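CalsepRRP (Calystegia sepium, PDB 1JY5) belongs to the ribonuclease T2 family and may bind RNA, though whether it cleaves RNA is uncertain. Local coordinates at residues G44-Y49 with V175-I180; F120-M125 with K184-Q189; F128-S133 with S160-T165; A11-G16 with P80-P85. One frame throughout, in Å; residues are numbered along the deposited sequence.

Contact 1. Residues G44-Y49 with V175-I180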
# COMPACT_ATOMS: atom_id res chain seq x y z
N GLY A 44 -2.16 1.65 1.40
CA GLY A 44 -2.59 3.03 1.51
C GLY A 44 -1.72 4.05 0.79
O GLY A 44 -0.69 3.71 0.24
N LEU A 45 -2.17 5.31 0.77
CA LEU A 45 -1.41 6.41 0.18
C LEU A 45 -1.29 7.33 1.38
O LEU A 45 -2.28 7.89 1.85
CB LEU A 45 -2.19 7.12 -0.94
CG LEU A 45 -1.47 8.35 -1.54
CD1 LEU A 45 -0.14 7.93 -2.17
CD2 LEU A 45 -2.36 8.99 -2.60
N TRP A 46 -0.08 7.47 1.89
CA TRP A 46 0.11 8.27 3.09
C TRP A 46 0.81 9.63 2.96
O TRP A 46 1.94 9.71 2.49
CB TRP A 46 0.87 7.45 4.14
CG TRP A 46 0.35 6.06 4.40
CD1 TRP A 46 -0.95 5.64 4.37
CD2 TRP A 46 1.12 4.91 4.79
NE1 TRP A 46 -1.04 4.31 4.72
CE2 TRP A 46 0.22 3.84 4.99
CE3 TRP A 46 2.49 4.69 5.00
CZ2 TRP A 46 0.64 2.57 5.38
CZ3 TRP A 46 2.91 3.41 5.40
CH2 TRP A 46 1.98 2.37 5.58
N PRO A 47 0.12 10.72 3.36
CA PRO A 47 0.78 12.02 3.28
C PRO A 47 1.77 11.91 4.45
O PRO A 47 1.36 11.59 5.57
CB PRO A 47 -0.35 13.01 3.59
CG PRO A 47 -1.57 12.30 3.07
CD PRO A 47 -1.33 10.87 3.56
N ASP A 48 3.05 12.16 4.20
CA ASP A 48 4.05 12.02 5.25
C ASP A 48 4.95 13.24 5.41
O ASP A 48 4.98 14.12 4.56
CB ASP A 48 4.95 10.80 4.97
CG ASP A 48 4.24 9.47 5.22
OD1 ASP A 48 3.47 9.36 6.20
OD2 ASP A 48 4.47 8.52 4.44
N TYR A 49 5.69 13.26 6.51
CA TYR A 49 6.63 14.33 6.81
C TYR A 49 8.04 13.78 6.62
O TYR A 49 8.30 12.60 6.89
CB TYR A 49 6.47 14.78 8.26
CG TYR A 49 5.21 15.55 8.55
CD1 TYR A 49 4.50 15.33 9.73
CD2 TYR A 49 4.75 16.53 7.67
CE1 TYR A 49 3.36 16.06 10.03
CE2 TYR A 49 3.60 17.27 7.97
CZ TYR A 49 2.91 17.03 9.15
OH TYR A 49 1.78 17.75 9.45
N VAL A 175 8.11 -11.07 2.43
CA VAL A 175 7.89 -9.66 2.11
C VAL A 175 6.41 -9.34 2.36
O VAL A 175 5.52 -9.95 1.78
CB VAL A 175 8.23 -9.37 0.63
CG1 VAL A 175 7.89 -7.92 0.29
CG2 VAL A 175 9.70 -9.64 0.39
N GLU A 176 6.17 -8.38 3.24
CA GLU A 176 4.81 -7.99 3.57
C GLU A 176 4.39 -6.66 2.96
O GLU A 176 3.27 -6.51 2.48
CB GLU A 176 4.62 -7.93 5.09
CG GLU A 176 3.25 -7.41 5.50
CD GLU A 176 2.97 -7.57 6.99
OE1 GLU A 176 3.84 -7.19 7.81
OE2 GLU A 176 1.88 -8.07 7.33
N GLN A 177 5.30 -5.69 2.96
CA GLN A 177 4.97 -4.38 2.44
C GLN A 177 6.11 -3.70 1.67
O GLN A 177 7.28 -3.81 2.04
CB GLN A 177 4.51 -3.48 3.60
CG GLN A 177 4.16 -2.04 3.24
CD GLN A 177 3.58 -1.28 4.43
OE1 GLN A 177 2.45 -1.55 4.86
NE2 GLN A 177 4.34 -0.34 4.96
N VAL A 178 5.75 -3.04 0.58
CA VAL A 178 6.72 -2.30 -0.22
C VAL A 178 6.24 -0.85 -0.26
O VAL A 178 5.06 -0.60 -0.51
CB VAL A 178 6.85 -2.85 -1.66
CG1 VAL A 178 7.64 -1.88 -2.53
CG2 VAL A 178 7.58 -4.20 -1.63
N GLN A 179 7.15 0.08 0.00
CA GLN A 179 6.81 1.50 0.00
C GLN A 179 7.56 2.27 -1.08
O GLN A 179 8.78 2.19 -1.18
CB GLN A 179 7.13 2.12 1.37
CG GLN A 179 6.28 1.60 2.52
CD GLN A 179 6.81 2.05 3.87
OE1 GLN A 179 7.65 2.94 3.96
NE2 GLN A 179 6.31 1.44 4.94
N ILE A 180 6.80 3.01 -1.89
CA ILE A 180 7.34 3.83 -2.98
C ILE A 180 6.92 5.26 -2.65
O ILE A 180 5.76 5.51 -2.33
CB ILE A 180 6.70 3.47 -4.34
CG1 ILE A 180 6.87 1.98 -4.63
CG2 ILE A 180 7.34 4.31 -5.44
CD1 ILE A 180 8.30 1.52 -4.67
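Trp-46 and Gln-177 come from opposite directions, and Gln-179 reaches the same indole at about a right angle. All of the touching is done by the far rim of the six-membered ring. CH2 of Trp-46 lies 4.1 Å from CD of Gln-177, whose amide comes in obliquely, its plane turned 68° from the ring. Gln-179 reaches the rim at CZ3, close to the ring plane; its CD is 4.4 Å from CZ3 of Trp-46. Gln-177 spans the distance because its chain is fully stretched, with CG anti to the backbone N (chi1 178°).

The two segments are not neighbouring strands. Strand 7-14 pairs with both 40-48 and 174-182, and the indole reaches across it, touching Thr-9 and Ala-11. Beyond this shell, Trp-46 NE1 is hydrogen-bonded to Glu-101 OE2 and the indole stacks with His-105. On the other segment, Glu-176 and Gln-177 both face Lys-169 in a classic beta bulge. The Gly-Leu-Trp-Pro-Asp run of 44-48 belongs to the first signature motif of T2 ribonucleases. Lys-43 just before it takes the place where active relatives carry a histidine, and Gln-177 touches that lysine too.

No hydrogen bond crosses the contact: the amides meet the indole by van der Waals contact, and the indole's own N-H is used by Glu-101, outside the two segments.

Contact 2. Residues F120-M125 with K184-Q189. Unlike the reference sequence in segment 120-125: Thr-123 (reference Ala).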
# COMPACT_ATOMS: atom_id res chain seq x y z
N PHE A 120 -8.76 8.47 -3.39
CA PHE A 120 -8.78 7.06 -3.79
C PHE A 120 -8.44 6.80 -5.27
O PHE A 120 -7.71 5.85 -5.58
CB PHE A 120 -10.13 6.42 -3.43
CG PHE A 120 -10.32 6.20 -1.95
CD1 PHE A 120 -11.08 7.09 -1.19
CD2 PHE A 120 -9.72 5.12 -1.31
CE1 PHE A 120 -11.23 6.92 0.19
CE2 PHE A 120 -9.86 4.94 0.07
CZ PHE A 120 -10.61 5.84 0.82
N SER A 121 -8.96 7.63 -6.16
CA SER A 121 -8.69 7.48 -7.59
C SER A 121 -7.23 7.76 -7.92
O SER A 121 -6.63 7.10 -8.78
CB SER A 121 -9.60 8.40 -8.43
OG SER A 121 -9.40 9.76 -8.10
N THR A 122 -6.64 8.73 -7.23
CA THR A 122 -5.25 9.06 -7.49
C THR A 122 -4.36 7.91 -7.00
O THR A 122 -3.36 7.58 -7.64
CB THR A 122 -4.87 10.39 -6.81
OG1 THR A 122 -5.63 11.44 -7.42
CG2 THR A 122 -3.38 10.68 -7.00
N THR A 123 -4.74 7.29 -5.89
CA THR A 123 -3.97 6.17 -5.36
C THR A 123 -4.02 5.02 -6.36
O THR A 123 -3.00 4.37 -6.63
CB THR A 123 -4.52 5.69 -4.01
OG1 THR A 123 -4.51 6.77 -3.08
CG2 THR A 123 -3.66 4.56 -3.45
N LEU A 124 -5.20 4.76 -6.91
CA LEU A 124 -5.35 3.69 -7.89
C LEU A 124 -4.53 4.01 -9.14
O LEU A 124 -3.88 3.13 -9.70
CB LEU A 124 -6.83 3.51 -8.26
CG LEU A 124 -7.66 2.63 -7.31
CD1 LEU A 124 -7.27 2.91 -5.86
CD2 LEU A 124 -9.14 2.89 -7.53
N MET A 125 -4.54 5.27 -9.56
CA MET A 125 -3.78 5.68 -10.73
C MET A 125 -2.31 5.33 -10.58
O MET A 125 -1.72 4.72 -11.46
CB MET A 125 -3.92 7.19 -10.96
CG MET A 125 -3.21 7.70 -12.21
SD MET A 125 -3.30 9.51 -12.33
CE MET A 125 -2.06 9.95 -11.10
N LYS A 184 4.81 16.02 -4.14
CA LYS A 184 3.48 16.58 -4.27
C LYS A 184 3.02 16.81 -5.70
O LYS A 184 1.88 17.22 -5.94
CB LYS A 184 3.37 17.87 -3.44
CG LYS A 184 3.23 17.59 -1.93
CD LYS A 184 3.04 18.87 -1.11
CE LYS A 184 4.32 19.64 -0.96
NZ LYS A 184 5.24 19.03 0.02
N THR A 185 3.90 16.55 -6.66
CA THR A 185 3.54 16.67 -8.07
C THR A 185 3.47 15.25 -8.65
O THR A 185 3.51 15.06 -9.87
CB THR A 185 4.55 17.54 -8.89
OG1 THR A 185 5.90 17.11 -8.64
CG2 THR A 185 4.41 19.01 -8.52
N LEU A 186 3.35 14.27 -7.77
CA LEU A 186 3.22 12.86 -8.15
C LEU A 186 4.43 12.28 -8.89
O LEU A 186 4.31 11.31 -9.64
CB LEU A 186 1.95 12.66 -8.99
CG LEU A 186 0.61 13.10 -8.35
CD1 LEU A 186 -0.55 12.75 -9.27
CD2 LEU A 186 0.42 12.41 -7.00
N GLN A 187 5.60 12.88 -8.68
CA GLN A 187 6.83 12.38 -9.31
C GLN A 187 7.53 11.49 -8.30
O GLN A 187 7.61 11.82 -7.11
CB GLN A 187 7.79 13.52 -9.66
CG GLN A 187 7.25 14.61 -10.56
CD GLN A 187 8.32 15.66 -10.87
OE1 GLN A 187 8.85 16.31 -9.96
NE2 GLN A 187 8.64 15.82 -12.15
N LEU A 188 8.04 10.36 -8.77
CA LEU A 188 8.76 9.42 -7.91
C LEU A 188 9.90 10.14 -7.22
O LEU A 188 10.56 10.98 -7.82
CB LEU A 188 9.35 8.30 -8.76
CG LEU A 188 8.38 7.23 -9.23
CD1 LEU A 188 8.95 6.50 -10.44
CD2 LEU A 188 8.13 6.30 -8.07
N GLN A 189 10.12 9.84 -5.95
CA GLN A 189 11.25 10.44 -5.23
C GLN A 189 11.77 9.40 -4.27
O GLN A 189 11.17 8.33 -4.11
CB GLN A 189 10.82 11.69 -4.45
CG GLN A 189 9.89 11.39 -3.29
CD GLN A 189 9.71 12.59 -2.38
OE1 GLN A 189 9.16 13.61 -2.77
NE2 GLN A 189 10.20 12.46 -1.14
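Thr-122 and Leu-186 mark the closest approach of the two backbones, their CA atoms 9.3 Å apart, with helix 116-129 on one side and, on the other, a loop whose residue Leu-186 has a positive phi (63°). Only methyl groups bridge that distance. Leu-186 sends its forked end at the helix: CD1 of Leu-186 comes within 3.7 Å of CE of Met-125, while CD2 of Leu-186 is 4.2 Å from CG2 of Thr-122. That threonine methyl sits equally far from both branches, resting against the end of the fork. Met-125 runs out straight with CG anti to the backbone N, then bends at its last torsion (chi3 77°), which carries CE over to the leucine so that the two side chains cross at about a right angle.

The loop joins strands 174-182 and 188-189, an antiparallel pair in the central sheet, so this beta hairpin reaches over to the outer side of helix 116-129. The helix turns other residues inward: Thr-123 and Leu-124 touch Ile-42 of strand 40-48. Asp-183 OD2 takes hydrogen bonds from Gln-187 N and Thr-185 OG1, closing the loop around Leu-186.

Thr-122 keeps its polar end out of the contact, for OG1 is hydrogen-bonded to Glu-118 O one turn earlier in the helix. Met-125 is largely open to solvent, and all three touching residues also meet a crystal neighbour.

Contact 3. Residues F128-S133 with S160-T165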
# COMPACT_ATOMS: atom_id res chain seq x y z
N PHE A 128 -1.77 1.54 -10.61
CA PHE A 128 -1.84 0.95 -11.94
C PHE A 128 -0.66 1.35 -12.80
O PHE A 128 -0.18 0.57 -13.63
CB PHE A 128 -3.13 1.37 -12.66
CG PHE A 128 -4.37 0.74 -12.09
CD1 PHE A 128 -5.51 1.50 -11.88
CD2 PHE A 128 -4.39 -0.62 -11.77
CE1 PHE A 128 -6.67 0.93 -11.37
CE2 PHE A 128 -5.55 -1.21 -11.25
CZ PHE A 128 -6.69 -0.43 -11.05
N LYS A 129 -0.19 2.59 -12.62
CA LYS A 129 0.94 3.07 -13.41
C LYS A 129 2.24 2.33 -13.09
O LYS A 129 2.97 1.92 -13.99
CB LYS A 129 1.15 4.57 -13.19
CG LYS A 129 2.30 5.13 -14.01
CD LYS A 129 2.52 6.61 -13.78
CE LYS A 129 3.62 7.14 -14.70
NZ LYS A 129 3.94 8.56 -14.40
N TYR A 130 2.51 2.16 -11.80
CA TYR A 130 3.72 1.47 -11.36
C TYR A 130 3.41 0.10 -10.78
O TYR A 130 3.33 -0.08 -9.56
CB TYR A 130 4.46 2.31 -10.31
CG TYR A 130 4.85 3.69 -10.81
CD1 TYR A 130 4.11 4.81 -10.46
CD2 TYR A 130 5.96 3.86 -11.63
CE1 TYR A 130 4.46 6.08 -10.92
CE2 TYR A 130 6.32 5.12 -12.10
CZ TYR A 130 5.57 6.23 -11.74
OH TYR A 130 5.92 7.47 -12.20
N ASN A 131 3.23 -0.87 -11.67
CA ASN A 131 2.91 -2.23 -11.27
C ASN A 131 4.15 -2.90 -10.70
O ASN A 131 4.99 -3.42 -11.44
CB ASN A 131 2.41 -3.03 -12.47
CG ASN A 131 1.82 -4.36 -12.06
OD1 ASN A 131 2.26 -4.98 -11.08
ND2 ASN A 131 0.84 -4.83 -12.82
N ILE A 132 4.28 -2.89 -9.38
CA ILE A 132 5.43 -3.48 -8.74
C ILE A 132 5.45 -5.00 -8.92
O ILE A 132 6.51 -5.60 -9.03
CB ILE A 132 5.45 -3.14 -7.24
CG1 ILE A 132 5.35 -1.61 -7.07
CG2 ILE A 132 6.72 -3.66 -6.60
CD1 ILE A 132 6.44 -0.84 -7.84
N SER A 133 4.27 -5.61 -8.95
CA SER A 133 4.17 -7.05 -9.13
C SER A 133 4.75 -7.46 -10.48
O SER A 133 5.41 -8.50 -10.59
CB SER A 133 2.71 -7.50 -9.03
OG SER A 133 2.17 -7.22 -7.75
N SER A 160 16.10 -0.29 -10.30
CA SER A 160 16.47 -0.08 -11.69
C SER A 160 15.27 0.26 -12.58
O SER A 160 15.43 0.91 -13.60
CB SER A 160 17.21 -1.30 -12.25
OG SER A 160 16.39 -2.45 -12.27
N ALA A 161 14.07 -0.15 -12.17
CA ALA A 161 12.88 0.15 -12.96
C ALA A 161 12.28 1.52 -12.64
O ALA A 161 11.77 2.20 -13.52
CB ALA A 161 11.83 -0.95 -12.75
N LEU A 162 12.34 1.93 -11.37
CA LEU A 162 11.76 3.21 -10.96
C LEU A 162 12.78 4.35 -10.83
O LEU A 162 12.41 5.52 -10.88
CB LEU A 162 11.03 3.04 -9.62
CG LEU A 162 10.00 1.91 -9.55
CD1 LEU A 162 9.37 1.86 -8.16
CD2 LEU A 162 8.93 2.13 -10.61
N ARG A 163 14.05 4.00 -10.66
CA ARG A 163 15.11 4.99 -10.51
C ARG A 163 15.06 5.58 -9.10
O ARG A 163 15.68 6.60 -8.81
CB ARG A 163 14.98 6.09 -11.57
CG ARG A 163 15.07 5.55 -13.00
CD ARG A 163 14.55 6.56 -14.03
NE ARG A 163 14.56 6.01 -15.39
CZ ARG A 163 13.94 6.55 -16.43
NH1 ARG A 163 13.24 7.67 -16.28
NH2 ARG A 163 14.01 5.97 -17.62
N VAL A 164 14.29 4.93 -8.23
CA VAL A 164 14.21 5.34 -6.83
C VAL A 164 14.24 4.06 -5.99
O VAL A 164 13.88 2.98 -6.46
CB VAL A 164 12.92 6.16 -6.50
CG1 VAL A 164 13.03 7.55 -7.14
CG2 VAL A 164 11.67 5.44 -6.99
N THR A 165 14.68 4.18 -4.75
CA THR A 165 14.79 3.03 -3.89
C THR A 165 13.55 2.86 -3.01
O THR A 165 13.12 3.79 -2.34
CB THR A 165 16.06 3.13 -3.01
OG1 THR A 165 17.20 3.24 -3.88
CG2 THR A 165 16.22 1.90 -2.14
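Leu-162 is the residue through which 160-165 meets Tyr-130 and Ile-132. Before it, the last turn of helix 151-162 passes through Ser-160, whose OG is hydrogen-bonded to carbonyls of the preceding turn, and Ala-161, which leans on Ile-135. Leu-162 then splits its two methyls between two partners. CD2 of Leu-162 lies 3.6 Å from CD2 of Tyr-130, approaching the ring obliquely; CD1 of Leu-162 is 4.0 Å from CD1 of Ile-132, whose side chain it crosses at about a right angle. With CG beside the backbone N (chi1 -52°), the leucine fork is turned toward the junction between helices 116-129 and 132-137. Arg-163 leaves the helix with positive phi (76°), and the chain continues to Val-164, which packs on Leu-188.

Across the contact, Tyr-130 is steadied by its own neighbour: Lys-129 CG lies 3.9 Å above one face of the ring, offset toward its rim, and Lys-129 NZ donates to Tyr-130 OH at 3.2 Å. Asn-131 occupies the N-cap of helix 132-137, its OD1 accepting from Glu-134 N.

The chemistry is therefore apolar, one methyl-to-ring and one methyl-to-methyl contact joining the end of helix 151-162 to the turn after helix 116-129 and the start of helix 132-137.

Contact 4. Residues A11-G16 with P80-P85. Unlike the reference sequence in segment 80-85: Pro-85 (reference Met).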
# COMPACT_ATOMS: atom_id res chain seq x y z
N ALA A 11 2.04 2.72 -0.03
CA ALA A 11 2.37 1.45 0.60
C ALA A 11 1.56 0.35 -0.06
O ALA A 11 0.36 0.50 -0.28
CB ALA A 11 2.09 1.51 2.10
N LEU A 12 2.23 -0.75 -0.38
CA LEU A 12 1.59 -1.89 -1.03
C LEU A 12 1.76 -3.14 -0.17
O LEU A 12 2.80 -3.35 0.44
CB LEU A 12 2.23 -2.11 -2.41
CG LEU A 12 2.23 -0.89 -3.34
CD1 LEU A 12 3.00 -1.20 -4.61
CD2 LEU A 12 0.79 -0.49 -3.66
N THR A 13 0.72 -3.97 -0.14
CA THR A 13 0.75 -5.18 0.66
C THR A 13 0.87 -6.42 -0.21
O THR A 13 0.18 -6.54 -1.23
CB THR A 13 -0.55 -5.31 1.49
OG1 THR A 13 -0.71 -4.14 2.29
CG2 THR A 13 -0.49 -6.54 2.38
N TRP A 14 1.75 -7.34 0.17
CA TRP A 14 1.89 -8.58 -0.59
C TRP A 14 0.79 -9.50 -0.05
O TRP A 14 0.85 -9.97 1.08
CB TRP A 14 3.27 -9.20 -0.37
CG TRP A 14 3.48 -10.46 -1.16
CD1 TRP A 14 3.42 -11.75 -0.69
CD2 TRP A 14 3.72 -10.56 -2.57
NE1 TRP A 14 3.61 -12.64 -1.73
CE2 TRP A 14 3.80 -11.94 -2.89
CE3 TRP A 14 3.88 -9.62 -3.60
CZ2 TRP A 14 4.03 -12.40 -4.19
CZ3 TRP A 14 4.11 -10.08 -4.89
CH2 TRP A 14 4.18 -11.46 -5.18
N SER A 15 -0.23 -9.73 -0.87
CA SER A 15 -1.38 -10.54 -0.47
C SER A 15 -1.03 -11.92 0.09
O SER A 15 -1.68 -12.39 1.03
CB SER A 15 -2.35 -10.71 -1.65
OG SER A 15 -1.82 -11.57 -2.64
N GLY A 16 -0.01 -12.55 -0.48
CA GLY A 16 0.39 -13.87 -0.03
C GLY A 16 0.88 -13.91 1.41
O GLY A 16 0.65 -14.88 2.13
N PRO A 80 -8.21 -4.35 -1.20
CA PRO A 80 -8.99 -5.17 -0.26
C PRO A 80 -8.41 -5.21 1.15
O PRO A 80 -7.30 -4.77 1.40
CB PRO A 80 -8.95 -6.57 -0.88
CG PRO A 80 -8.47 -6.35 -2.29
CD PRO A 80 -7.51 -5.21 -2.17
N SER A 81 -9.20 -5.77 2.07
CA SER A 81 -8.80 -5.95 3.45
C SER A 81 -8.47 -7.44 3.58
O SER A 81 -9.06 -8.27 2.88
CB SER A 81 -9.96 -5.59 4.38
OG SER A 81 -9.60 -5.76 5.74
N TYR A 82 -7.52 -7.79 4.45
CA TYR A 82 -7.15 -9.20 4.63
C TYR A 82 -7.43 -9.68 6.06
O TYR A 82 -6.65 -10.45 6.63
CB TYR A 82 -5.67 -9.43 4.31
CG TYR A 82 -5.29 -9.16 2.87
CD1 TYR A 82 -4.80 -7.91 2.49
CD2 TYR A 82 -5.47 -10.13 1.89
CE1 TYR A 82 -4.50 -7.63 1.16
CE2 TYR A 82 -5.18 -9.86 0.55
CZ TYR A 82 -4.69 -8.60 0.20
OH TYR A 82 -4.42 -8.32 -1.13
N SER A 83 -8.55 -9.24 6.62
CA SER A 83 -8.93 -9.62 7.98
C SER A 83 -10.42 -9.35 8.18
O SER A 83 -11.03 -8.59 7.42
CB SER A 83 -8.12 -8.80 8.99
OG SER A 83 -8.26 -9.31 10.30
N CYS A 84 -11.02 -9.99 9.19
CA CYS A 84 -12.44 -9.80 9.47
C CYS A 84 -12.72 -8.87 10.64
O CYS A 84 -13.73 -8.15 10.64
CB CYS A 84 -13.12 -11.16 9.71
SG CYS A 84 -13.02 -12.21 8.23
N PRO A 85 -11.84 -8.85 11.66
CA PRO A 85 -12.11 -7.95 12.78
C PRO A 85 -12.00 -6.49 12.34
O PRO A 85 -11.07 -6.12 11.62
CB PRO A 85 -11.04 -8.34 13.80
CG PRO A 85 -9.91 -8.80 12.94
CD PRO A 85 -10.63 -9.64 11.91
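Tyr-82 OH, hydrogen-bonded to Thr-41 OG1 on strand 40-48, also lies 3.2 Å from CB of Ser-15. The phenol leans its hydroxyl end on that serine: CE2 of Tyr-82 is 3.7 Å from CB of Ser-15, and the approach to the ring is oblique. Thr-13, two residues earlier, touches the ring's other ortho-to-hydroxyl carbon more loosely, its CG2 4.3 Å from CE1 of Tyr-82, again at a slant. Ser-15 OG stands between the backbone N and the carbonyl carbon (chi1 71°), where it accepts a hydrogen bond from Gly-39 N instead of turning to the tyrosine.

Segment 11-16 carries the end of strand 7-14 into the short helix 15-18, and Thr-13 pairs through its backbone with Thr-41. Tyr-82 comes from the loop after helix 72-78, so it fastens that loop to the place where the strand ends. Two residues on, Cys-84 forms a disulfide with Cys-26, a covalent tie for the same loop.

Both hydroxyls that come near this contact, Ser-15 OG and Tyr-82 OH, thus find partners outside the two segments, at Gly-39, just before strand 40-48, and at Thr-41 within it; between the segments themselves there is van der Waals contact.

How the contacts relate
Along the chain the segments of contact 4 alternate with those of contact 1, and those of contact 1 with those of contact 2; both segments of contact 3 fall between the halves of contacts 1 and 2. The central antiparallel sheet unites contacts 1, 2 and 4: strand 7-14 lies between 40-48 and 174-182, and 188-189 borders the latter. Contacts 2 and 3 share helix 116-129, with Leu-188 packing on Tyr-130. Contact 1 is central, its centre 12 to 13 Å from those of the other three, whereas the centre of contact 4 is about 20 Å from those of contacts 2 and 3, across the chain's centre. Distant parts of the sequence are thus woven into one alpha-beta domain.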